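Local structure of periplasmic solute binding protein (Candidatus liberibacter, 4CL2) at residues 58-61 and 62-66; 66-69 and 70-74; 114-117 and 118-122; 176-179 and 180-184. The protein binds manganese and zinc ions and, as in related ZnuA-type solute-binding proteins, probably hands them to a metal-uptake transporter. All coordinates share one frame; numbering follows the deposited sequence. Where two conformers were deposited one is given.

Interaction 1 of 4, residues 58-61 and 62-66; sequences LCNG and LHLEE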
loop_
_atom_site.group_PDB
_atom_site.type_symbol
_atom_site.label_atom_id
_atom_site.label_comp_id
_atom_site.label_asym_id
_atom_site.label_seq_id
_atom_site.Cartn_x
_atom_site.Cartn_y
_atom_site.Cartn_z
ATOM N N LEU A 58 12.794 7.434 3.767
ATOM C CA LEU A 58 12.122 6.755 2.665
ATOM C C LEU A 58 10.609 7.052 2.712
ATOM O O LEU A 58 9.916 6.703 3.670
ATOM C CB LEU A 58 12.351 5.274 2.764
ATOM C CG LEU A 58 13.783 4.768 2.742
ATOM C CD1 LEU A 58 13.762 3.237 2.949
ATOM C CD2 LEU A 58 14.459 5.180 1.424
ATOM N N CYS A 59 10.146 7.756 1.695
ATOM C CA CYS A 59 8.724 8.176 1.584
ATOM C C CYS A 59 8.074 7.403 0.426
ATOM O O CYS A 59 8.726 7.049 -0.550
ATOM C CB CYS A 59 8.597 9.671 1.293
ATOM S SG CYS A 59 8.973 10.657 2.791
ATOM N N ASN A 60 6.758 7.277 0.510
ATOM C CA ASN A 60 5.948 6.766 -0.575
ATOM C C ASN A 60 5.845 7.698 -1.733
ATOM O O ASN A 60 5.846 7.262 -2.926
ATOM C CB ASN A 60 4.514 6.551 -0.084
ATOM C CG ASN A 60 3.726 5.632 -1.033
ATOM O OD1 ASN A 60 3.965 4.424 -1.068
ATOM N ND2 ASN A 60 2.760 6.209 -1.722
ATOM N N GLY A 61 5.748 8.977 -1.442
ATOM C CA GLY A 61 5.317 9.948 -2.438
ATOM C C GLY A 61 3.897 9.692 -2.837
ATOM O O GLY A 61 3.106 9.129 -2.049
ATOM N N LEU A 62 3.534 10.123 -4.053
ATOM C CA LEU A 62 2.136 10.136 -4.514
ATOM C C LEU A 62 1.223 10.828 -3.481
ATOM O O LEU A 62 0.121 10.378 -3.194
ATOM C CB LEU A 62 1.681 8.724 -4.870
ATOM C CG LEU A 62 2.570 8.004 -5.876
ATOM C CD1 LEU A 62 2.152 6.521 -6.004
ATOM C CD2 LEU A 62 2.712 8.638 -7.261
ATOM N N HIS A 63 1.797 11.880 -2.885
ATOM C CA HIS A 63 1.170 12.704 -1.867
ATOM C C HIS A 63 0.801 12.013 -0.558
ATOM O O HIS A 63 0.057 12.626 0.217
ATOM C CB HIS A 63 -0.074 13.421 -2.456
ATOM C CG HIS A 63 0.266 14.429 -3.484
ATOM N ND1 HIS A 63 -0.637 15.357 -3.943
ATOM C CD2 HIS A 63 1.431 14.688 -4.134
ATOM C CE1 HIS A 63 -0.044 16.155 -4.814
ATOM N NE2 HIS A 63 1.212 15.784 -4.936
ATOM N N LEU A 64 1.280 10.804 -0.293
ATOM C CA LEU A 64 0.864 10.081 0.922
ATOM C C LEU A 64 1.243 10.914 2.161
ATOM O O LEU A 64 0.484 11.018 3.158
ATOM C CB LEU A 64 1.489 8.702 1.017
ATOM C CG LEU A 64 1.091 7.911 2.230
ATOM C CD1 LEU A 64 -0.370 7.549 2.140
ATOM C CD2 LEU A 64 1.953 6.702 2.341
ATOM N N GLU A 65 2.421 11.512 2.065
ATOM C CA GLU A 65 2.998 12.286 3.160
ATOM C C GLU A 65 2.683 13.749 3.155
ATOM O O GLU A 65 3.269 14.548 3.944
ATOM C CB GLU A 65 4.535 12.073 3.190
ATOM C CG GLU A 65 4.959 10.624 3.429
ATOM C CD GLU A 65 5.089 9.750 2.178
ATOM O OE1 GLU A 65 5.094 10.305 1.040
ATOM O OE2 GLU A 65 5.264 8.532 2.396
ATOM N N GLU A 66 1.781 14.202 2.302
ATOM C CA GLU A 66 1.696 15.646 2.043
ATOM C C GLU A 66 1.464 16.470 3.322
ATOM O O GLU A 66 1.958 17.573 3.421
ATOM C CB GLU A 66 0.589 15.925 0.999
ATOM C CG GLU A 66 -0.797 15.574 1.455
ATOM C CD GLU A 66 -1.845 15.687 0.329
ATOM O OE1 GLU A 66 -1.629 16.451 -0.632
ATOM O OE2 GLU A 66 -2.853 14.972 0.413
#
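Glu65 folds its carboxylate back onto the backbone of Asn60 and Gly61. A bend in the middle of the chain (chi2 88°) makes this possible, turning the acid round to face the end of the strand. OE2 takes the amide of Asn60 at 2.7 Å from N, on the syn side, 24° out of the carboxylate plane, while OE1 uses its syn lone pair for Gly61 N at 2.9 Å. Two successive N-H groups thus hold the carboxylate by both oxygens and fix its rotation. OE2 has a further partner in Ser10 OG, and Cys59 lies against the acid with its CB 3.6 Å from Glu65 OE1. Strand 56-59 of the four-stranded parallel sheet ends here, and the chain reverses through a type I' turn from Gly61 to Leu64, overlapped by a type I turn from His63 to Glu66. Gly61 O takes two donors from opposite faces of its carbonyl plane: Leu64 N at 3.0 Å closes the first turn, and Asn60 ND2, from the residue before, comes to the other face at 3.0 Å. With CG anti to the backbone N (chi1 -163°), Asn60 swings ND2 beside that carbonyl; ND2 also serves Pro105 O, and OD1 is hydrogen-bonded to Tyr117 OH. Leu64 lays its CD2 branch across Asn60 at about a right angle, 3.5 Å from Asn60 CB, and its side chain stands about 6 Å from the bound manganese.

Interaction 2 of 4, residues 66-69 and 70-74; sequences ETYM and KYFTN. With ACT (acetate ion), chain I.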
loop_
_atom_site.group_PDB
_atom_site.type_symbol
_atom_site.label_atom_id
_atom_site.label_comp_id
_atom_site.label_asym_id
_atom_site.label_seq_id
_atom_site.Cartn_x
_atom_site.Cartn_y
_atom_site.Cartn_z
ATOM N N GLU A 66 1.781 14.202 2.302
ATOM C CA GLU A 66 1.696 15.646 2.043
ATOM C C GLU A 66 1.464 16.470 3.322
ATOM O O GLU A 66 1.958 17.573 3.421
ATOM C CB GLU A 66 0.589 15.925 0.999
ATOM C CG GLU A 66 -0.797 15.574 1.455
ATOM C CD GLU A 66 -1.845 15.687 0.329
ATOM O OE1 GLU A 66 -1.629 16.451 -0.632
ATOM O OE2 GLU A 66 -2.853 14.972 0.413
ATOM N N THR A 67 0.723 15.929 4.260
ATOM C CA THR A 67 0.385 16.695 5.462
ATOM C C THR A 67 1.525 16.794 6.449
ATOM O O THR A 67 1.490 17.713 7.286
ATOM C CB THR A 67 -0.809 16.131 6.231
ATOM O OG1 THR A 67 -0.494 14.883 6.792
ATOM C CG2 THR A 67 -2.070 16.128 5.348
ATOM N N TYR A 68 2.511 15.915 6.356
ATOM C CA TYR A 68 3.659 15.967 7.305
ATOM C C TYR A 68 5.021 16.094 6.666
ATOM O O TYR A 68 6.038 16.130 7.371
ATOM C CB TYR A 68 3.585 14.827 8.296
ATOM C CG TYR A 68 3.544 13.440 7.716
ATOM C CD1 TYR A 68 4.693 12.817 7.286
ATOM C CD2 TYR A 68 2.325 12.743 7.577
ATOM C CE1 TYR A 68 4.672 11.531 6.818
ATOM C CE2 TYR A 68 2.297 11.479 7.062
ATOM C CZ TYR A 68 3.467 10.863 6.704
ATOM O OH TYR A 68 3.442 9.582 6.191
ATOM N N MET A 69 5.069 16.306 5.337
ATOM C CA MET A 69 6.378 16.630 4.699
ATOM C C MET A 69 7.103 17.802 5.355
ATOM O O MET A 69 8.332 17.798 5.405
ATOM C CB MET A 69 6.235 16.928 3.203
ATOM C CG MET A 69 6.033 15.686 2.390
ATOM S SD MET A 69 7.309 14.413 2.407
ATOM C CE MET A 69 8.643 15.524 1.972
ATOM N N LYS A 70 6.372 18.764 5.852
ATOM C CA LYS A 70 6.942 19.956 6.516
ATOM C C LYS A 70 7.786 19.612 7.748
ATOM O O LYS A 70 8.593 20.439 8.158
ATOM C CB LYS A 70 5.874 20.943 6.954
ATOM C CG LYS A 70 4.869 20.366 7.954
ATOM C CD LYS A 70 3.765 21.351 8.218
ATOM C CE LYS A 70 2.857 20.754 9.259
ATOM N NZ LYS A 70 1.729 21.657 9.601
ATOM N N TYR A 71 7.604 18.435 8.334
ATOM C CA TYR A 71 8.382 18.038 9.507
ATOM C C TYR A 71 9.735 17.450 9.092
ATOM O O TYR A 71 10.589 17.219 9.985
ATOM C CB TYR A 71 7.645 17.003 10.348
ATOM C CG TYR A 71 6.453 17.596 11.027
ATOM C CD1 TYR A 71 6.558 18.259 12.248
ATOM C CD2 TYR A 71 5.216 17.543 10.419
ATOM C CE1 TYR A 71 5.450 18.807 12.850
ATOM C CE2 TYR A 71 4.112 18.111 11.010
ATOM C CZ TYR A 71 4.235 18.740 12.203
ATOM O OH TYR A 71 3.120 19.292 12.761
ATOM N N PHE A 72 9.898 17.141 7.794
ATOM C CA PHE A 72 11.180 16.627 7.299
ATOM C C PHE A 72 12.060 17.795 6.944
ATOM O O PHE A 72 12.474 17.970 5.806
ATOM C CB PHE A 72 11.039 15.628 6.153
ATOM C CG PHE A 72 10.217 14.415 6.452
ATOM C CD1 PHE A 72 10.433 13.605 7.581
ATOM C CD2 PHE A 72 9.283 13.963 5.520
ATOM C CE1 PHE A 72 9.683 12.506 7.829
ATOM C CE2 PHE A 72 8.536 12.819 5.768
ATOM C CZ PHE A 72 8.721 12.059 6.889
ATOM N N THR A 73 12.437 18.560 7.970
ATOM C CA THR A 73 13.189 19.739 7.821
ATOM C C THR A 73 14.245 19.829 8.954
ATOM O O THR A 73 14.172 19.063 9.915
ATOM C CB THR A 73 12.240 20.947 7.861
ATOM O OG1 THR A 73 12.955 22.102 7.461
ATOM C CG2 THR A 73 11.712 21.205 9.196
ATOM N N ASN A 74 15.203 20.770 8.853
ATOM C CA ASN A 74 16.304 20.836 9.822
ATOM C C ASN A 74 17.022 19.483 9.955
ATOM O O ASN A 74 17.336 19.036 11.074
ATOM C CB ASN A 74 15.740 21.337 11.148
ATOM C CG ASN A 74 16.794 21.781 12.119
ATOM O OD1 ASN A 74 17.886 22.255 11.753
ATOM N ND2 ASN A 74 16.439 21.734 13.399
HETATM C C ACT I . 12.616 21.039 13.541
HETATM O O ACT I . 11.576 21.763 13.621
HETATM O OXT ACT I . 13.689 21.471 13.948
HETATM C CH3 ACT I . 12.645 19.667 12.924
HETATM O O HOH W 1 3.626 19.275 4.978
HETATM O O HOH W 2 0.388 20.226 7.019
HETATM O O HOH W 3 10.399 18.794 3.651
#
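Bends at chi2 (-61°) and chi3 (-53°) curl the Met69 thioether round to the Phe72 ring. SD arrives at the ring edge, in the plane, 3.7 Å from Phe72 CD2, which makes this a Met-aromatic contact of the edge-on kind. Tyr68 reaches the same ring by a different route: its CG sits between the backbone N and the carbonyl carbon (chi1 57°), and the ring runs beside Phe72, the two pointing the same way. Tyr68 CE1 comes within 4.1 Å of Phe72 CZ, and the Tyr68 hydroxyl is hydrogen-bonded to Ser38. Further back, Tyr68 CB rests on Tyr71 CD2 at 3.8 Å. The backbone turns in short steps, with Tyr71 N bonded to Tyr68 O and Phe72 N to Met69 O at 2.9 Å; Phe72 itself is the centre of an inverse gamma turn. Waters bridge backbone atoms: one joins Glu66 O and Lys70 N, and another gives one hydrogen to Met69 O and one to Phe72 O. At the far end Asn74 ND2 donates to an acetate, probably from the crystallisation liquor, at 2.8 Å from OXT. This loop follows strand 56-59 and packs against it: Met69 touches Cys59, and Phe72 meets Ile57 and Cys59 of the strand. Phe72 and Tyr71 both touch Ile51 of helix 45-53.

Interaction 3 of 4, residues 114-117 and 118-122; sequences AMIY and IENIR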
loop_
_atom_site.group_PDB
_atom_site.type_symbol
_atom_site.label_atom_id
_atom_site.label_comp_id
_atom_site.label_asym_id
_atom_site.label_seq_id
_atom_site.Cartn_x
_atom_site.Cartn_y
_atom_site.Cartn_z
ATOM N N ALA A 114 5.479 -3.955 -6.106
ATOM C CA ALA A 114 6.272 -4.451 -4.990
ATOM C C ALA A 114 7.713 -4.534 -5.431
ATOM O O ALA A 114 8.617 -4.164 -4.690
ATOM C CB ALA A 114 5.747 -5.840 -4.566
ATOM N N MET A 115 7.952 -5.073 -6.646
ATOM C CA MET A 115 9.338 -5.207 -7.157
ATOM C C MET A 115 10.040 -3.851 -7.334
ATOM O O MET A 115 11.240 -3.718 -7.096
ATOM C CB MET A 115 9.413 -5.960 -8.443
ATOM C CG MET A 115 8.603 -7.220 -8.498
ATOM S SD MET A 115 9.331 -8.375 -7.263
ATOM C CE MET A 115 8.026 -9.574 -6.991
ATOM N N ILE A 116 9.279 -2.829 -7.712
ATOM C CA ILE A 116 9.807 -1.455 -7.870
ATOM C C ILE A 116 10.112 -0.806 -6.506
ATOM O O ILE A 116 11.182 -0.180 -6.366
ATOM C CB ILE A 116 8.819 -0.594 -8.691
ATOM C CG1 ILE A 116 8.748 -1.196 -10.082
ATOM C CG2 ILE A 116 9.288 0.856 -8.681
ATOM C CD1 ILE A 116 7.654 -0.576 -10.936
ATOM N N TYR A 117 9.233 -0.957 -5.529
ATOM C CA TYR A 117 9.501 -0.523 -4.140
ATOM C C TYR A 117 10.823 -1.134 -3.660
ATOM O O TYR A 117 11.718 -0.437 -3.159
ATOM C CB TYR A 117 8.397 -0.902 -3.157
ATOM C CG TYR A 117 7.188 0.024 -3.117
ATOM C CD1 TYR A 117 6.297 0.133 -4.176
ATOM C CD2 TYR A 117 6.921 0.804 -1.987
ATOM C CE1 TYR A 117 5.164 0.956 -4.121
ATOM C CE2 TYR A 117 5.813 1.631 -1.952
ATOM C CZ TYR A 117 4.951 1.742 -2.985
ATOM O OH TYR A 117 3.824 2.556 -2.967
ATOM N N ILE A 118 10.949 -2.415 -3.847
ATOM C CA ILE A 118 12.160 -3.144 -3.378
ATOM C C ILE A 118 13.398 -2.603 -4.072
ATOM O O ILE A 118 14.407 -2.345 -3.407
ATOM C CB ILE A 118 11.966 -4.658 -3.608
ATOM C CG1 ILE A 118 10.899 -5.187 -2.634
ATOM C CG2 ILE A 118 13.295 -5.403 -3.444
ATOM C CD1 ILE A 118 10.363 -6.541 -3.009
ATOM N N GLU A 119 13.348 -2.448 -5.412
ATOM C CA GLU A 119 14.486 -1.984 -6.201
ATOM C C GLU A 119 14.893 -0.585 -5.772
ATOM O O GLU A 119 16.094 -0.291 -5.625
ATOM C CB GLU A 119 14.192 -2.067 -7.700
ATOM C CG GLU A 119 15.235 -1.356 -8.528
ATOM C CD GLU A 119 16.642 -1.896 -8.383
ATOM O OE1 GLU A 119 16.835 -3.015 -7.812
ATOM O OE2 GLU A 119 17.580 -1.173 -8.791
ATOM N N ASN A 120 13.909 0.319 -5.607
ATOM C CA ASN A 120 14.278 1.686 -5.247
ATOM C C ASN A 120 14.876 1.712 -3.854
ATOM O O ASN A 120 15.777 2.546 -3.574
ATOM C CB ASN A 120 13.026 2.589 -5.296
ATOM C CG ASN A 120 12.666 2.941 -6.718
ATOM O OD1 ASN A 120 13.540 2.954 -7.575
ATOM N ND2 ASN A 120 11.410 3.180 -6.995
ATOM N N ILE A 121 14.406 0.861 -2.958
ATOM C CA ILE A 121 14.933 0.855 -1.588
ATOM C C ILE A 121 16.350 0.229 -1.593
ATOM O O ILE A 121 17.270 0.725 -0.920
ATOM C CB ILE A 121 13.964 0.179 -0.595
ATOM C CG1 ILE A 121 12.733 1.071 -0.422
ATOM C CG2 ILE A 121 14.615 -0.028 0.792
ATOM C CD1 ILE A 121 11.567 0.392 0.247
ATOM N N ARG A 122 16.508 -0.865 -2.319
ATOM C CA ARG A 122 17.845 -1.468 -2.506
ATOM C C ARG A 122 18.856 -0.420 -3.007
ATOM O O ARG A 122 19.968 -0.266 -2.463
ATOM C CB ARG A 122 17.801 -2.652 -3.464
ATOM C CG ARG A 122 19.168 -3.281 -3.673
ATOM C CD ARG A 122 19.296 -3.950 -5.021
ATOM N NE ARG A 122 19.206 -2.961 -6.131
ATOM C CZ ARG A 122 20.143 -2.081 -6.441
ATOM N NH1 ARG A 122 21.286 -2.029 -5.802
ATOM N NH2 ARG A 122 19.946 -1.218 -7.422
#
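Residues 114-122 are plain alpha helix: Ile118 N, Glu119 N, Asn120 N and Ile121 N bond in turn to the carbonyls of Ala114, Met115, Ile116 and Tyr117, with donor-acceptor distances between 2.9 and 3.0 Å. Along one side Ile116 and Asn120 run next to each other, the CG2 branch of Ile116 at 3.6 Å from Asn120 ND2. That amide nitrogen gives its hydrogens to Val84 O and Asp86 O in the loop after strand 80-83. Ile118 and Ile121 keep CG1 beside the backbone N, and this brings each CG1 close to the carbonyl oxygen one turn back: Ile118 CG1 is 3.2 Å from Ala114 O, and Ile121 CG1 is 3.3 Å from Tyr117 O. Tyr117 packs on Val84 and Trp108, with its hydroxyl at Asn60, just past strand 56-59. Towards the end of the segment Arg122 grips Glu119 side-on: NE meets OE1 at 2.9 Å and NH2 meets OE2 at 2.7 Å, both almost straight and in the guanidinium plane. Glu119 bends at chi2 (61°) to present both oxygens, although they are met some 30° out of the carboxylate plane. The chemistry therefore divides round the helix. Ile118 packs against helices 12-22 and 133-158, Ile121 against helix 12-22, Asn120 ties the helix to backbone carbonyls, and the paired charges of Glu119 and Arg122 probably offset each other, consistent with both being ionised.

Interaction 4 of 4, residues 176-179 and 180-184; sequences VYLA and EDFGF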
loop_
_atom_site.group_PDB
_atom_site.type_symbol
_atom_site.label_atom_id
_atom_site.label_comp_id
_atom_site.label_asym_id
_atom_site.label_seq_id
_atom_site.Cartn_x
_atom_site.Cartn_y
_atom_site.Cartn_z
ATOM N N VAL A 176 -6.704 0.417 -7.012
ATOM C CA VAL A 176 -6.626 0.865 -8.401
ATOM C C VAL A 176 -5.329 0.382 -9.074
ATOM O O VAL A 176 -5.363 0.057 -10.282
ATOM C CB VAL A 176 -6.807 2.356 -8.578
ATOM C CG1 VAL A 176 -8.188 2.757 -8.069
ATOM C CG2 VAL A 176 -5.723 3.164 -7.858
ATOM N N TYR A 177 -4.231 0.362 -8.337
ATOM C CA TYR A 177 -2.980 -0.204 -8.873
ATOM C C TYR A 177 -2.992 -1.718 -9.053
ATOM O O TYR A 177 -2.395 -2.233 -10.049
ATOM C CB TYR A 177 -1.790 0.237 -8.066
ATOM C CG TYR A 177 -1.543 1.740 -8.113
ATOM C CD1 TYR A 177 -2.178 2.617 -7.193
ATOM C CD2 TYR A 177 -0.696 2.308 -9.057
ATOM C CE1 TYR A 177 -1.958 3.991 -7.240
ATOM C CE2 TYR A 177 -0.476 3.664 -9.101
ATOM C CZ TYR A 177 -1.104 4.526 -8.175
ATOM O OH TYR A 177 -0.864 5.877 -8.266
ATOM N N LEU A 178 -3.629 -2.463 -8.139
ATOM C CA LEU A 178 -3.856 -3.877 -8.331
ATOM C C LEU A 178 -4.659 -4.156 -9.609
ATOM O O LEU A 178 -4.376 -5.074 -10.372
ATOM C CB LEU A 178 -4.552 -4.496 -7.136
ATOM C CG LEU A 178 -4.539 -6.012 -7.098
ATOM C CD1 LEU A 178 -3.112 -6.499 -6.959
ATOM C CD2 LEU A 178 -5.393 -6.536 -5.978
ATOM N N ALA A 179 -5.763 -3.405 -9.800
ATOM C CA ALA A 179 -6.591 -3.529 -10.971
ATOM C C ALA A 179 -5.779 -3.339 -12.261
ATOM O O ALA A 179 -5.916 -4.096 -13.223
ATOM C CB ALA A 179 -7.749 -2.504 -10.919
ATOM N N GLU A 180 -4.915 -2.328 -12.277
ATOM C CA GLU A 180 -4.093 -2.029 -13.460
ATOM C C GLU A 180 -3.032 -3.124 -13.700
ATOM O O GLU A 180 -2.721 -3.434 -14.834
ATOM C CB GLU A 180 -3.443 -0.641 -13.313
ATOM C CG GLU A 180 -2.745 -0.109 -14.574
ATOM C CD GLU A 180 -1.316 -0.604 -14.726
ATOM O OE1 GLU A 180 -0.774 -1.122 -13.751
ATOM O OE2 GLU A 180 -0.790 -0.555 -15.864
ATOM N N ASP A 181 -2.542 -3.710 -12.633
ATOM C CA ASP A 181 -1.465 -4.758 -12.701
ATOM C C ASP A 181 -2.084 -6.065 -13.208
ATOM O O ASP A 181 -1.483 -6.764 -14.006
ATOM C CB ASP A 181 -0.865 -4.944 -11.344
ATOM C CG ASP A 181 0.409 -5.806 -11.318
ATOM O OD1 ASP A 181 1.052 -5.881 -12.298
ATOM O OD2 ASP A 181 0.855 -6.137 -10.219
ATOM N N PHE A 182 -3.296 -6.389 -12.796
ATOM C CA PHE A 182 -3.888 -7.687 -13.087
ATOM C C PHE A 182 -4.874 -7.631 -14.239
ATOM O O PHE A 182 -5.387 -8.696 -14.662
ATOM C CB PHE A 182 -4.551 -8.343 -11.859
ATOM C CG PHE A 182 -3.617 -8.741 -10.771
ATOM C CD1 PHE A 182 -2.218 -8.613 -10.899
ATOM C CD2 PHE A 182 -4.102 -9.356 -9.628
ATOM C CE1 PHE A 182 -1.363 -8.990 -9.889
ATOM C CE2 PHE A 182 -3.245 -9.758 -8.631
ATOM C CZ PHE A 182 -1.898 -9.587 -8.766
ATOM N N GLY A 183 -5.244 -6.415 -14.713
ATOM C CA GLY A 183 -6.215 -6.274 -15.767
ATOM C C GLY A 183 -7.673 -6.386 -15.349
ATOM O O GLY A 183 -8.469 -7.051 -15.991
ATOM N N PHE A 184 -8.014 -5.725 -14.251
ATOM C CA PHE A 184 -9.384 -5.673 -13.719
ATOM C C PHE A 184 -9.846 -4.223 -13.764
ATOM O O PHE A 184 -9.045 -3.270 -13.801
ATOM C CB PHE A 184 -9.433 -6.189 -12.259
ATOM C CG PHE A 184 -9.501 -7.666 -12.153
ATOM C CD1 PHE A 184 -8.439 -8.433 -12.670
ATOM C CD2 PHE A 184 -10.535 -8.317 -11.512
ATOM C CE1 PHE A 184 -8.452 -9.812 -12.611
ATOM C CE2 PHE A 184 -10.563 -9.703 -11.478
ATOM C CZ PHE A 184 -9.534 -10.447 -12.017
HETATM O O HOH W 4 -0.079 -1.139 -10.933
#
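Ala179 O receives two amides at the end of helix 176-182. Phe184 N approaches it nearly straight at 2.8 Å, while Gly183 N is equally near but badly angled, so that bond is weak. Gly183 has positive phi (80°), which lets the chain swing round and bring the Phe184 amide within reach of the Ala179 carbonyl; there Ala179 CB also faces Phe184 CB at 4.3 Å. Just before it, Leu178 O takes Phe182 N at 3.0 Å and, weakly, Asp181 N, whose main bond is to Tyr177 O at 3.0 Å. The side chains of Leu178 and Phe182 meet as well. With CG anti to the backbone N (chi1 -166°), Leu178 sends its CD1 methyl over one face of the Phe182 ring, displaced toward the rim, in a CH-pi contact with CD1 3.9 Å from the ring centroid. Around them lie Leu267 of helix 259-274, which touches both residues, and Ile158 of helix 133-158, which meets Phe182 and Phe184. A water also donates to Tyr177 O at 2.7 Å. Asp181 turns its carboxylate to Thr112 and Ser110, at the start of helix 111-128, and the Tyr177 hydroxyl is bonded to Asn104 O and Ile91 N. The side chain of Tyr177 is about 4 Å from that of His106, a manganese ligand. Helix 176-182 is the crossover of a beta-alpha-beta unit between parallel strands 167-170 and 185-188, and its glycine-terminated end delivers the chain into the second strand.

How the interactions relate
Interactions 1 and 2 are consecutive pieces of the chain at and after the end of strand 56-59 and share Glu66; they meet where Cys59 SG packs against Phe72 CE2 at 3.7 Å. Interaction 3 lies on helix 111-128: Asn60 OD1 and Tyr117 OH, 2.7 Å apart, probably form the hydrogen bond joining it to interaction 1. Interaction 4 lies on the crossover helix between strands 167-170 and 185-188, and Leu62 CD1 touches Tyr177 OH across to it. Interactions 3 and 4 are largely buried helix, with helical backbone hydrogen bonds and apolar side chains; 1 and 2 are partly buried turns. A buried carboxylate organises interaction 1, whereas interaction 2 relies on aromatic and sulfur packing with water-bridged backbone.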